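Local coordinates for DUF5624 domain-containing protein (Legionella pneumophila subsp. pneumophila, PDB 4JX2), which is of unknown function but has a predicted signal peptide and is probably secreted by the bacterium, at residues Ala168-Pro173 with Trp401-Ile406; Tyr219-Asn224 with Thr413-Gly418; Val258-Val263 with Asp294-Thr299; Gly389-Gly394 with Lys405-Gly410. All blocks are in the same frame, centred on the assembly; numbering follows the deposited sequence.

Contact 1 (Ala168-Pro173 with Trp401-Ile406); sequences APAWKP and WNYNKI
Two loops meet here, the turn of 168-173 that leads into helix 175-197 and the loop of 401-406 that follows helix 386-398, and the joint is made mainly by one aromatic ring. Trp401, at the start of the second segment, leaves this contact to stack on His243 of helix 223-247. Asn402 shapes the loop instead: its OD1 accepts a hydrogen bond from the backbone N of Asn404 at 3.2 Å, which makes an Asx turn, and another from ND2 of Asn404, at 3.0 Å and nearly in the plane of that amide. Tyr403, at the corner of this turn, is presented to the other segment. Its CG lies between the backbone N and the carbonyl carbon (chi1 48°), and the ring spreads over the backbone of Ala170. CA of Ala170 sits 3.5 Å from the centroid of the Tyr403 ring, 10° off its normal, a CH-pi contact over the middle of the face. Ala170 CB touches CD2 of Tyr403 at 3.7 Å, while at the far end of the ring OH lies 3.6 Å from CB of Pro169. Asn404 adds a smaller touch, OD1 against CG of Pro173 at 3.7 Å, the two side chains crossing at about a right angle. The two loops are thus joined by dispersion and CH-pi attraction, and the polar bonds within 401-406 are consistent with holding the turn that carries Tyr403.

Contact 2 (Tyr219-Asn224 with Thr413-Gly418); sequences YPIPYN and TGFPEG
The proline-rich approach to helix 223-247 packs here against a loop from the C-terminal part of the chain, and the surface between them is largely apolar. Pro416 is central: its CG meets CD of Pro222 at 3.8 Å, the two rings reaching toward each other tip to tip, and the same CG lies 3.7 Å from the carbonyl O of Pro220. Ile221 comes across Pro416 at about a right angle, with CG1 4.0 Å from CD of Pro416. That branch stands beside the backbone N (chi1 -58°), which also brings it to the edge of the Phe415 ring, where Ile221 CG1 is 4.2 Å from CD1 of Phe415. Around this joint, Tyr422 meets the Phe415 ring edge-to-face and also touches Ile221, whose carbonyl O accepts a hydrogen bond from Tyr184 OH of helix 175-197. The contact therefore sits at the N-terminal end of helix 223-247, beside helix 175-197.

Contact 3 (Val258-Val263 with Asp294-Thr299); sequences VIIRFV and DRIYIT
Strands 257-262 and 296-298 run parallel, joined by four backbone hydrogen bonds of alternating direction. Val258 N gives to Arg295 O at 3.2 Å and Ile260 N to Tyr297 O at 2.9 Å, both in the carbonyl plane. Tyr297 N gives to Val258 O, almost straight at 172°, and Thr299 N to Ile260 O, bent to 143°, both from above that plane. Arg295 O has a second donor in Trp326 NE1, and Ile260 O receives a CA-H...O contact from Ile298. On the face of Val258, Ile260, Ile296 and Ile298, Ile260 CD1 rests against Ile296 CG2 at 3.7 Å, side by side. Tyr297 OH is hydrogen-bonded to Arg333 NE and His330 ND1, while Arg261 NE donates to Ala302 O. Ile259 and Arg261 make backbone hydrogen bonds to Ile80, Phe82 and Asn84 of strand 79-84. Helix 279-286, the crossover of this beta-alpha-beta unit, covers the Val258 and Ile260 face; helix 315-339 packs on Tyr297 and Thr299, which also meet Pro380 and Val268, respectively, of the second subunit.

Contact 4 (Gly389-Gly394 with Lys405-Gly410); sequences GFWMAG and KISIPG
Trp391 and selenomethionine Met392, neighbours on helix 386-398, carry the helical side of this contact, and Pro409 is their main counterpart in the segment that returns along the helix. The indole of Trp391 is extended from the helix with CG anti to the backbone N (chi1 -167°), so that the far rim of its six-membered ring faces the loop. Pro409 meets this rim tip to tip: its CD is 3.6 Å from CZ3 of Trp391, and its CG stands over one face of the six-membered ring, 4.2 Å from the centroid and 17° off the normal, a CH-pi contact. The carbonyl O of Ser407 comes to the same ring differently, lying in its plane at the edge, 3.3 Å from CH2 of Trp391. The proline takes a face and the carbonyl an edge, which together would limit how the indole can tilt. Met392 also starts with CG anti to the backbone N, but bends at chi2 and chi3, which carries its end to the two isoleucines. SE of Met392 lies 4.0 Å from CD1 of Ile406, these side chains crossing at about a right angle, and CE is 4.2 Å from CG2 of Ile408. The contact is buried between helices: Phe369 of helix 366-378 meets Trp391 edge-to-face and touches Pro409, while helix 223-247 lays Met232 against Trp391, Ile408 and Pro409, and Leu236 against Ile406.

Overall arrangement
Contacts 3 and 4 are buried and contacts 1 and 2 lie at the surface. Contact 3 alone is a strand pairing, carried by backbone hydrogen bonds; the other three join loops to loops or to a helix through proline, aromatic and aliphatic side chains. Contacts 1 and 4 share Lys405 and Ile406, their centres about 11 Å apart, and contact 2 follows further along the same C-terminal chain, touching contact 4 where Thr413 packs on Ile408. Helix 223-247 links these three, since its side chains or N-terminal end meet each of them. Contact 3 lies in the sheet, touching none of the others, its centre about 23 Å from that of contact 4 and 38 Å from that of contact 2.

Contact 1 (Ala168-Pro173 with Trp401-Ile406)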
loop_
_atom_site.group_PDB
_atom_site.type_symbol
_atom_site.label_atom_id
_atom_site.label_comp_id
_atom_site.label_asym_id
_atom_site.label_seq_id
_atom_site.Cartn_x
_atom_site.Cartn_y
_atom_site.Cartn_z
ATOM N N ALA A 168 14.604 3.985 -30.332
ATOM C CA ALA A 168 13.545 3.023 -29.980
ATOM C C ALA A 168 13.681 1.779 -30.867
ATOM O O ALA A 168 12.800 1.525 -31.692
ATOM C CB ALA A 168 12.170 3.664 -30.124
ATOM N N PRO A 169 14.783 0.990 -30.717
ATOM C CA PRO A 169 14.989 -0.172 -31.621
ATOM C C PRO A 169 13.854 -1.204 -31.626
ATOM O O PRO A 169 13.594 -1.757 -32.686
ATOM C CB PRO A 169 16.308 -0.787 -31.161
ATOM C CG PRO A 169 16.649 -0.107 -29.862
ATOM C CD PRO A 169 15.930 1.180 -29.800
ATOM N N ALA A 170 13.127 -1.390 -30.515
ATOM C CA ALA A 170 11.978 -2.306 -30.406
ATOM C C ALA A 170 10.793 -1.946 -31.357
ATOM O O ALA A 170 9.944 -2.800 -31.664
ATOM C CB ALA A 170 11.481 -2.315 -28.968
ATOM N N TRP A 171 10.719 -0.663 -31.768
ATOM C CA TRP A 171 9.678 -0.131 -32.654
ATOM C C TRP A 171 10.051 -0.276 -34.123
ATOM O O TRP A 171 9.159 -0.275 -34.972
ATOM C CB TRP A 171 9.432 1.350 -32.351
ATOM C CG TRP A 171 8.873 1.650 -30.984
ATOM C CD1 TRP A 171 8.556 0.759 -29.994
ATOM C CD2 TRP A 171 8.618 2.952 -30.446
ATOM N NE1 TRP A 171 8.104 1.427 -28.883
ATOM C CE2 TRP A 171 8.112 2.775 -29.142
ATOM C CE3 TRP A 171 8.720 4.258 -30.963
ATOM C CZ2 TRP A 171 7.724 3.852 -28.347
ATOM C CZ3 TRP A 171 8.346 5.321 -30.168
ATOM C CH2 TRP A 171 7.878 5.116 -28.871
ATOM N N LYS A 172 11.368 -0.388 -34.427
ATOM C CA LYS A 172 11.894 -0.504 -35.788
ATOM C C LYS A 172 11.040 -1.435 -36.686
ATOM O O LYS A 172 10.673 -0.966 -37.756
ATOM C CB LYS A 172 13.368 -0.942 -35.812
ATOM C CG LYS A 172 14.151 -0.425 -37.021
ATOM C CD LYS A 172 15.456 -1.207 -37.205
ATOM C CE LYS A 172 16.334 -0.691 -38.328
ATOM N NZ LYS A 172 17.261 -1.750 -38.845
ATOM N N PRO A 173 10.618 -2.675 -36.290
ATOM C CA PRO A 173 9.795 -3.490 -37.207
ATOM C C PRO A 173 8.443 -2.878 -37.625
ATOM O O PRO A 173 7.885 -3.317 -38.625
ATOM C CB PRO A 173 9.538 -4.767 -36.390
ATOM C CG PRO A 173 10.616 -4.838 -35.418
ATOM C CD PRO A 173 10.916 -3.432 -35.050
ATOM N N TRP A 401 12.728 -11.624 -24.865
ATOM C CA TRP A 401 12.930 -10.192 -25.107
ATOM C C TRP A 401 13.112 -9.848 -26.588
ATOM O O TRP A 401 13.264 -8.663 -26.921
ATOM C CB TRP A 401 14.108 -9.654 -24.250
ATOM C CG TRP A 401 13.943 -10.030 -22.808
ATOM C CD1 TRP A 401 14.387 -11.169 -22.197
ATOM C CD2 TRP A 401 13.110 -9.366 -21.858
ATOM N NE1 TRP A 401 13.932 -11.219 -20.901
ATOM C CE2 TRP A 401 13.114 -10.144 -20.676
ATOM C CE3 TRP A 401 12.402 -8.153 -21.871
ATOM C CZ2 TRP A 401 12.482 -9.725 -19.510
ATOM C CZ3 TRP A 401 11.733 -7.757 -20.726
ATOM C CH2 TRP A 401 11.769 -8.540 -19.566
ATOM N N ASN A 402 12.999 -10.847 -27.477
ATOM C CA ASN A 402 13.162 -10.599 -28.891
ATOM C C ASN A 402 11.886 -9.965 -29.471
ATOM O O ASN A 402 10.946 -10.672 -29.867
ATOM C CB ASN A 402 13.559 -11.872 -29.618
ATOM C CG ASN A 402 14.207 -11.599 -30.934
ATOM O OD1 ASN A 402 13.774 -10.717 -31.685
ATOM N ND2 ASN A 402 15.290 -12.324 -31.233
ATOM N N TYR A 403 11.896 -8.612 -29.549
ATOM C CA TYR A 403 10.794 -7.781 -30.071
ATOM C C TYR A 403 10.457 -8.047 -31.580
ATOM O O TYR A 403 9.442 -7.542 -32.079
ATOM C CB TYR A 403 11.073 -6.279 -29.846
ATOM C CG TYR A 403 12.457 -5.823 -30.247
ATOM C CD1 TYR A 403 12.810 -5.692 -31.592
ATOM C CD2 TYR A 403 13.399 -5.461 -29.283
ATOM C CE1 TYR A 403 14.071 -5.238 -31.968
ATOM C CE2 TYR A 403 14.663 -4.992 -29.648
ATOM C CZ TYR A 403 14.995 -4.884 -30.994
ATOM O OH TYR A 403 16.241 -4.420 -31.366
ATOM N N ASN A 404 11.304 -8.813 -32.293
ATOM C CA ASN A 404 11.052 -9.149 -33.685
ATOM C C ASN A 404 10.068 -10.318 -33.749
ATOM O O ASN A 404 9.450 -10.547 -34.802
ATOM C CB ASN A 404 12.350 -9.480 -34.416
ATOM C CG ASN A 404 13.362 -8.342 -34.438
ATOM O OD1 ASN A 404 13.284 -7.377 -35.237
ATOM N ND2 ASN A 404 14.364 -8.446 -33.577
ATOM N N LYS A 405 9.874 -11.025 -32.616
ATOM C CA LYS A 405 8.984 -12.183 -32.538
ATOM C C LYS A 405 7.600 -11.859 -31.909
ATOM O O LYS A 405 6.648 -12.624 -32.075
ATOM C CB LYS A 405 9.658 -13.319 -31.729
ATOM C CG LYS A 405 10.968 -13.884 -32.295
ATOM C CD LYS A 405 11.425 -15.034 -31.392
ATOM C CE LYS A 405 12.920 -15.264 -31.300
ATOM N NZ LYS A 405 13.280 -16.135 -30.139
ATOM N N ILE A 406 7.503 -10.760 -31.169
ATOM C CA ILE A 406 6.306 -10.375 -30.425
ATOM C C ILE A 406 5.186 -9.812 -31.309
ATOM O O ILE A 406 5.439 -9.258 -32.383
ATOM C CB ILE A 406 6.664 -9.356 -29.295
ATOM C CG1 ILE A 406 7.052 -7.966 -29.842
ATOM C CG2 ILE A 406 7.713 -9.929 -28.333
ATOM C CD1 ILE A 406 6.805 -6.812 -28.899
#

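Contact 2 (Tyr219-Asn224 with Thr413-Gly418)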
loop_
_atom_site.group_PDB
_atom_site.type_symbol
_atom_site.label_atom_id
_atom_site.label_comp_id
_atom_site.label_asym_id
_atom_site.label_seq_id
_atom_site.Cartn_x
_atom_site.Cartn_y
_atom_site.Cartn_z
ATOM N N TYR A 219 -13.847 7.214 -39.519
ATOM C CA TYR A 219 -12.703 6.637 -38.822
ATOM C C TYR A 219 -13.136 5.299 -38.169
ATOM O O TYR A 219 -13.446 5.261 -36.976
ATOM C CB TYR A 219 -12.148 7.662 -37.813
ATOM C CG TYR A 219 -11.694 8.947 -38.472
ATOM C CD1 TYR A 219 -10.436 9.048 -39.057
ATOM C CD2 TYR A 219 -12.523 10.068 -38.512
ATOM C CE1 TYR A 219 -10.015 10.227 -39.674
ATOM C CE2 TYR A 219 -12.110 11.256 -39.119
ATOM C CZ TYR A 219 -10.857 11.327 -39.710
ATOM O OH TYR A 219 -10.441 12.487 -40.329
ATOM N N PRO A 220 -13.191 4.199 -38.966
ATOM C CA PRO A 220 -13.724 2.921 -38.450
ATOM C C PRO A 220 -12.915 2.226 -37.358
ATOM O O PRO A 220 -13.520 1.457 -36.614
ATOM C CB PRO A 220 -13.804 2.036 -39.702
ATOM C CG PRO A 220 -12.862 2.633 -40.648
ATOM C CD PRO A 220 -12.930 4.097 -40.414
ATOM N N ILE A 221 -11.591 2.456 -37.266
ATOM C CA ILE A 221 -10.783 1.879 -36.190
ATOM C C ILE A 221 -11.100 2.688 -34.926
ATOM O O ILE A 221 -10.865 3.901 -34.905
ATOM C CB ILE A 221 -9.261 1.839 -36.492
ATOM C CG1 ILE A 221 -8.951 1.050 -37.780
ATOM C CG2 ILE A 221 -8.488 1.260 -35.289
ATOM C CD1 ILE A 221 -7.698 1.558 -38.532
ATOM N N PRO A 222 -11.657 2.067 -33.868
ATOM C CA PRO A 222 -11.947 2.842 -32.642
ATOM C C PRO A 222 -10.719 3.563 -32.089
ATOM O O PRO A 222 -9.605 3.046 -32.221
ATOM C CB PRO A 222 -12.398 1.765 -31.644
ATOM C CG PRO A 222 -12.864 0.640 -32.479
ATOM C CD PRO A 222 -12.024 0.643 -33.716
ATOM N N TYR A 223 -10.914 4.720 -31.411
ATOM C CA TYR A 223 -9.800 5.392 -30.733
ATOM C C TYR A 223 -9.324 4.514 -29.568
ATOM O O TYR A 223 -8.157 4.602 -29.176
ATOM C CB TYR A 223 -10.139 6.809 -30.249
ATOM C CG TYR A 223 -8.873 7.604 -30.042
ATOM C CD1 TYR A 223 -8.211 8.187 -31.122
ATOM C CD2 TYR A 223 -8.282 7.701 -28.782
ATOM C CE1 TYR A 223 -7.003 8.863 -30.950
ATOM C CE2 TYR A 223 -7.069 8.370 -28.599
ATOM C CZ TYR A 223 -6.433 8.945 -29.688
ATOM O OH TYR A 223 -5.251 9.618 -29.524
ATOM N N ASN A 224 -10.224 3.638 -29.049
ATOM C CA ASN A 224 -9.935 2.632 -28.033
ATOM C C ASN A 224 -8.704 1.800 -28.455
ATOM O O ASN A 224 -7.838 1.551 -27.624
ATOM C CB ASN A 224 -11.146 1.719 -27.861
ATOM C CG ASN A 224 -12.346 2.240 -27.093
ATOM O OD1 ASN A 224 -12.267 3.050 -26.176
ATOM N ND2 ASN A 224 -13.496 1.673 -27.376
ATOM N N THR A 413 -2.298 -6.250 -34.365
ATOM C CA THR A 413 -3.500 -7.064 -34.247
ATOM C C THR A 413 -4.647 -6.285 -33.567
ATOM O O THR A 413 -4.404 -5.243 -32.962
ATOM C CB THR A 413 -3.102 -8.349 -33.494
ATOM O OG1 THR A 413 -3.971 -9.421 -33.861
ATOM C CG2 THR A 413 -2.962 -8.162 -31.986
ATOM N N GLY A 414 -5.874 -6.789 -33.692
ATOM C CA GLY A 414 -7.054 -6.196 -33.063
ATOM C C GLY A 414 -7.885 -5.251 -33.907
ATOM O O GLY A 414 -8.750 -4.546 -33.380
ATOM N N PHE A 415 -7.660 -5.250 -35.215
ATOM C CA PHE A 415 -8.364 -4.353 -36.122
ATOM C C PHE A 415 -9.780 -4.809 -36.425
ATOM O O PHE A 415 -10.014 -6.019 -36.483
ATOM C CB PHE A 415 -7.579 -4.184 -37.426
ATOM C CG PHE A 415 -6.291 -3.439 -37.182
ATOM C CD1 PHE A 415 -6.290 -2.057 -37.004
ATOM C CD2 PHE A 415 -5.083 -4.124 -37.072
ATOM C CE1 PHE A 415 -5.107 -1.373 -36.747
ATOM C CE2 PHE A 415 -3.899 -3.439 -36.814
ATOM C CZ PHE A 415 -3.918 -2.069 -36.643
ATOM N N PRO A 416 -10.747 -3.866 -36.630
ATOM C CA PRO A 416 -12.115 -4.296 -36.972
ATOM C C PRO A 416 -12.136 -5.186 -38.213
ATOM O O PRO A 416 -11.284 -5.042 -39.081
ATOM C CB PRO A 416 -12.856 -2.972 -37.230
ATOM C CG PRO A 416 -12.083 -1.938 -36.522
ATOM C CD PRO A 416 -10.649 -2.388 -36.585
ATOM N N GLU A 417 -13.091 -6.123 -38.270
ATOM C CA GLU A 417 -13.273 -7.052 -39.387
ATOM C C GLU A 417 -13.314 -6.266 -40.694
ATOM O O GLU A 417 -14.084 -5.307 -40.809
ATOM C CB GLU A 417 -14.556 -7.882 -39.187
ATOM C CG GLU A 417 -14.786 -8.957 -40.244
ATOM C CD GLU A 417 -15.020 -10.376 -39.747
ATOM O OE1 GLU A 417 -15.519 -10.551 -38.609
ATOM O OE2 GLU A 417 -14.726 -11.319 -40.517
ATOM N N GLY A 418 -12.410 -6.611 -41.608
ATOM C CA GLY A 418 -12.287 -5.931 -42.891
ATOM C C GLY A 418 -11.114 -4.975 -43.005
ATOM O O GLY A 418 -10.805 -4.524 -44.118
#

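Contact 3 (Val258-Val263 with Asp294-Thr299)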
loop_
_atom_site.group_PDB
_atom_site.type_symbol
_atom_site.label_atom_id
_atom_site.label_comp_id
_atom_site.label_asym_id
_atom_site.label_seq_id
_atom_site.Cartn_x
_atom_site.Cartn_y
_atom_site.Cartn_z
ATOM N N VAL A 258 15.081 -6.519 -3.898
ATOM C CA VAL A 258 14.252 -5.592 -4.683
ATOM C C VAL A 258 13.316 -4.790 -3.776
ATOM O O VAL A 258 12.567 -5.360 -2.969
ATOM C CB VAL A 258 13.484 -6.289 -5.844
ATOM C CG1 VAL A 258 12.761 -5.282 -6.714
ATOM C CG2 VAL A 258 14.441 -7.106 -6.707
ATOM N N ILE A 259 13.389 -3.446 -3.926
ATOM C CA ILE A 259 12.575 -2.450 -3.229
ATOM C C ILE A 259 11.797 -1.679 -4.282
ATOM O O ILE A 259 12.393 -1.116 -5.214
ATOM C CB ILE A 259 13.424 -1.513 -2.320
ATOM C CG1 ILE A 259 13.914 -2.265 -1.064
ATOM C CG2 ILE A 259 12.663 -0.203 -1.965
ATOM C CD1 ILE A 259 14.992 -1.563 -0.321
ATOM N N ILE A 260 10.466 -1.663 -4.132
ATOM C CA ILE A 260 9.572 -0.936 -5.030
ATOM C C ILE A 260 8.865 0.177 -4.241
ATOM O O ILE A 260 8.084 -0.098 -3.333
ATOM C CB ILE A 260 8.575 -1.871 -5.764
ATOM C CG1 ILE A 260 9.338 -2.907 -6.650
ATOM C CG2 ILE A 260 7.566 -1.044 -6.573
ATOM C CD1 ILE A 260 8.547 -4.058 -7.185
ATOM N N ARG A 261 9.181 1.429 -4.590
ATOM C CA ARG A 261 8.599 2.679 -4.081
ATOM C C ARG A 261 8.371 3.555 -5.325
ATOM O O ARG A 261 8.782 4.706 -5.406
ATOM C CB ARG A 261 9.515 3.324 -3.019
ATOM C CG ARG A 261 8.880 4.494 -2.279
ATOM C CD ARG A 261 9.872 5.635 -2.215
ATOM N NE ARG A 261 9.329 6.837 -1.587
ATOM C CZ ARG A 261 8.769 7.838 -2.252
ATOM N NH1 ARG A 261 8.653 7.784 -3.569
ATOM N NH2 ARG A 261 8.316 8.901 -1.603
ATOM N N PHE A 262 7.758 2.937 -6.335
ATOM C CA PHE A 262 7.480 3.520 -7.636
ATOM C C PHE A 262 6.162 4.306 -7.641
ATOM O O PHE A 262 5.104 3.784 -7.260
ATOM C CB PHE A 262 7.440 2.410 -8.675
ATOM C CG PHE A 262 7.268 2.893 -10.089
ATOM C CD1 PHE A 262 8.374 3.232 -10.864
ATOM C CD2 PHE A 262 6.005 2.955 -10.669
ATOM C CE1 PHE A 262 8.214 3.620 -12.185
ATOM C CE2 PHE A 262 5.843 3.383 -11.983
ATOM C CZ PHE A 262 6.947 3.690 -12.736
ATOM N N VAL A 263 6.243 5.565 -8.109
ATOM C CA VAL A 263 5.130 6.504 -8.167
ATOM C C VAL A 263 4.863 6.893 -9.624
ATOM O O VAL A 263 5.726 7.492 -10.289
ATOM C CB VAL A 263 5.338 7.770 -7.284
ATOM C CG1 VAL A 263 4.009 8.483 -7.034
ATOM C CG2 VAL A 263 6.048 7.444 -5.972
ATOM N N ASP A 294 9.337 -13.419 -2.635
ATOM C CA ASP A 294 9.368 -12.907 -1.251
ATOM C C ASP A 294 10.561 -11.959 -1.008
ATOM O O ASP A 294 10.657 -11.376 0.065
ATOM C CB ASP A 294 9.402 -14.063 -0.232
ATOM C CG ASP A 294 10.643 -14.927 -0.371
ATOM O OD1 ASP A 294 11.690 -14.567 0.221
ATOM O OD2 ASP A 294 10.584 -15.938 -1.118
ATOM N N ARG A 295 11.485 -11.846 -1.983
ATOM C CA ARG A 295 12.659 -10.972 -1.917
ATOM C C ARG A 295 12.348 -9.594 -2.543
ATOM O O ARG A 295 13.222 -8.713 -2.564
ATOM C CB ARG A 295 13.852 -11.651 -2.602
ATOM C CG ARG A 295 14.297 -12.911 -1.860
ATOM C CD ARG A 295 15.595 -13.473 -2.376
ATOM N NE ARG A 295 16.712 -12.554 -2.152
ATOM C CZ ARG A 295 17.458 -12.532 -1.054
ATOM N NH1 ARG A 295 17.221 -13.383 -0.064
ATOM N NH2 ARG A 295 18.451 -11.662 -0.938
ATOM N N ILE A 296 11.081 -9.411 -3.009
ATOM C CA ILE A 296 10.526 -8.206 -3.626
ATOM C C ILE A 296 9.578 -7.541 -2.640
ATOM O O ILE A 296 8.520 -8.099 -2.342
ATOM C CB ILE A 296 9.811 -8.539 -4.969
ATOM C CG1 ILE A 296 10.757 -9.257 -5.961
ATOM C CG2 ILE A 296 9.203 -7.279 -5.586
ATOM C CD1 ILE A 296 10.079 -10.112 -6.970
ATOM N N TYR A 297 9.940 -6.345 -2.136
ATOM C CA TYR A 297 9.102 -5.643 -1.160
ATOM C C TYR A 297 8.642 -4.312 -1.706
ATOM O O TYR A 297 9.454 -3.554 -2.235
ATOM C CB TYR A 297 9.849 -5.452 0.187
ATOM C CG TYR A 297 10.160 -6.758 0.897
ATOM C CD1 TYR A 297 9.161 -7.475 1.552
ATOM C CD2 TYR A 297 11.444 -7.293 0.886
ATOM C CE1 TYR A 297 9.431 -8.690 2.176
ATOM C CE2 TYR A 297 11.726 -8.511 1.502
ATOM C CZ TYR A 297 10.721 -9.196 2.160
ATOM O OH TYR A 297 10.993 -10.405 2.750
ATOM N N ILE A 298 7.324 -4.047 -1.614
ATOM C CA ILE A 298 6.748 -2.768 -2.004
ATOM C C ILE A 298 6.712 -1.966 -0.723
ATOM O O ILE A 298 5.961 -2.316 0.186
ATOM C CB ILE A 298 5.380 -2.876 -2.724
ATOM C CG1 ILE A 298 5.504 -3.763 -3.997
ATOM C CG2 ILE A 298 4.846 -1.455 -3.065
ATOM C CD1 ILE A 298 4.280 -4.105 -4.614
ATOM N N THR A 299 7.585 -0.950 -0.617
ATOM C CA THR A 299 7.748 -0.137 0.581
ATOM C C THR A 299 7.367 1.328 0.276
ATOM O O THR A 299 8.261 2.178 0.150
ATOM C CB THR A 299 9.194 -0.281 1.101
ATOM O OG1 THR A 299 10.089 0.152 0.081
ATOM C CG2 THR A 299 9.528 -1.713 1.528
#

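Contact 4 (Gly389-Gly394 with Lys405-Gly410)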
loop_
_atom_site.group_PDB
_atom_site.type_symbol
_atom_site.label_atom_id
_atom_site.label_comp_id
_atom_site.label_asym_id
_atom_site.label_seq_id
_atom_site.Cartn_x
_atom_site.Cartn_y
_atom_site.Cartn_z
ATOM N N GLY A 389 0.938 -3.454 -19.142
ATOM C CA GLY A 389 2.166 -3.800 -18.432
ATOM C C GLY A 389 2.335 -5.270 -18.121
ATOM O O GLY A 389 3.388 -5.843 -18.437
ATOM N N PHE A 390 1.282 -5.898 -17.507
ATOM C CA PHE A 390 1.272 -7.332 -17.182
ATOM C C PHE A 390 1.360 -8.182 -18.444
ATOM O O PHE A 390 2.109 -9.161 -18.453
ATOM C CB PHE A 390 0.045 -7.725 -16.341
ATOM C CG PHE A 390 0.108 -7.215 -14.921
ATOM C CD1 PHE A 390 -0.362 -5.945 -14.597
ATOM C CD2 PHE A 390 0.629 -8.004 -13.902
ATOM C CE1 PHE A 390 -0.272 -5.456 -13.291
ATOM C CE2 PHE A 390 0.687 -7.524 -12.583
ATOM C CZ PHE A 390 0.261 -6.244 -12.296
ATOM N N TRP A 391 0.641 -7.797 -19.518
ATOM C CA TRP A 391 0.675 -8.520 -20.804
ATOM C C TRP A 391 2.044 -8.392 -21.510
ATOM O O TRP A 391 2.608 -9.412 -21.920
ATOM C CB TRP A 391 -0.448 -8.059 -21.762
ATOM C CG TRP A 391 -0.600 -9.003 -22.912
ATOM C CD1 TRP A 391 -1.297 -10.182 -22.921
ATOM C CD2 TRP A 391 0.098 -8.940 -24.166
ATOM N NE1 TRP A 391 -1.100 -10.840 -24.113
ATOM C CE2 TRP A 391 -0.265 -10.091 -24.907
ATOM C CE3 TRP A 391 0.983 -8.013 -24.746
ATOM C CZ2 TRP A 391 0.205 -10.324 -26.209
ATOM C CZ3 TRP A 391 1.466 -8.260 -26.021
ATOM C CH2 TRP A 391 1.060 -9.393 -26.747
HETATM N N MSE A 392 2.552 -7.149 -21.694
HETATM C CA MSE A 392 3.820 -6.920 -22.384
HETATM C C MSE A 392 5.009 -7.560 -21.622
HETATM O O MSE A 392 5.906 -8.063 -22.283
HETATM C CB MSE A 392 4.047 -5.427 -22.679
HETATM C CG MSE A 392 5.285 -5.147 -23.565
HETATM SE SE MSE A 392 5.314 -6.078 -25.301
HETATM C CE MSE A 392 4.193 -4.886 -26.375
ATOM N N ALA A 393 5.006 -7.600 -20.273
ATOM C CA ALA A 393 6.091 -8.257 -19.534
ATOM C C ALA A 393 6.112 -9.756 -19.854
ATOM O O ALA A 393 7.171 -10.297 -20.141
ATOM C CB ALA A 393 5.934 -8.034 -18.041
ATOM N N GLY A 394 4.934 -10.381 -19.889
ATOM C CA GLY A 394 4.772 -11.794 -20.197
ATOM C C GLY A 394 5.127 -12.159 -21.620
ATOM O O GLY A 394 5.801 -13.176 -21.841
ATOM N N LYS A 405 9.874 -11.025 -32.616
ATOM C CA LYS A 405 8.984 -12.183 -32.538
ATOM C C LYS A 405 7.600 -11.859 -31.909
ATOM O O LYS A 405 6.648 -12.624 -32.075
ATOM C CB LYS A 405 9.658 -13.319 -31.729
ATOM C CG LYS A 405 10.968 -13.884 -32.295
ATOM C CD LYS A 405 11.425 -15.034 -31.392
ATOM C CE LYS A 405 12.920 -15.264 -31.300
ATOM N NZ LYS A 405 13.280 -16.135 -30.139
ATOM N N ILE A 406 7.503 -10.760 -31.169
ATOM C CA ILE A 406 6.306 -10.375 -30.425
ATOM C C ILE A 406 5.186 -9.812 -31.309
ATOM O O ILE A 406 5.439 -9.258 -32.383
ATOM C CB ILE A 406 6.664 -9.356 -29.295
ATOM C CG1 ILE A 406 7.052 -7.966 -29.842
ATOM C CG2 ILE A 406 7.713 -9.929 -28.333
ATOM C CD1 ILE A 406 6.805 -6.812 -28.899
ATOM N N SER A 407 3.941 -9.939 -30.822
ATOM C CA SER A 407 2.771 -9.321 -31.461
ATOM C C SER A 407 2.360 -8.153 -30.594
ATOM O O SER A 407 2.624 -8.181 -29.390
ATOM C CB SER A 407 1.629 -10.305 -31.658
ATOM O OG SER A 407 1.287 -10.943 -30.445
ATOM N N ILE A 408 1.823 -7.082 -31.206
ATOM C CA ILE A 408 1.472 -5.891 -30.428
ATOM C C ILE A 408 -0.013 -5.514 -30.631
ATOM O O ILE A 408 -0.337 -4.853 -31.628
ATOM C CB ILE A 408 2.434 -4.681 -30.732
ATOM C CG1 ILE A 408 3.927 -5.111 -30.719
ATOM C CG2 ILE A 408 2.174 -3.523 -29.769
ATOM C CD1 ILE A 408 4.787 -4.196 -31.310
ATOM N N PRO A 409 -0.904 -5.890 -29.674
ATOM C CA PRO A 409 -2.317 -5.492 -29.771
ATOM C C PRO A 409 -2.479 -3.979 -29.921
ATOM O O PRO A 409 -1.829 -3.209 -29.217
ATOM C CB PRO A 409 -2.902 -6.002 -28.450
ATOM C CG PRO A 409 -2.039 -7.199 -28.104
ATOM C CD PRO A 409 -0.669 -6.673 -28.443
ATOM N N GLY A 410 -3.293 -3.577 -30.894
ATOM C CA GLY A 410 -3.530 -2.175 -31.231
ATOM C C GLY A 410 -2.569 -1.637 -32.283
ATOM O O GLY A 410 -2.714 -0.495 -32.722
#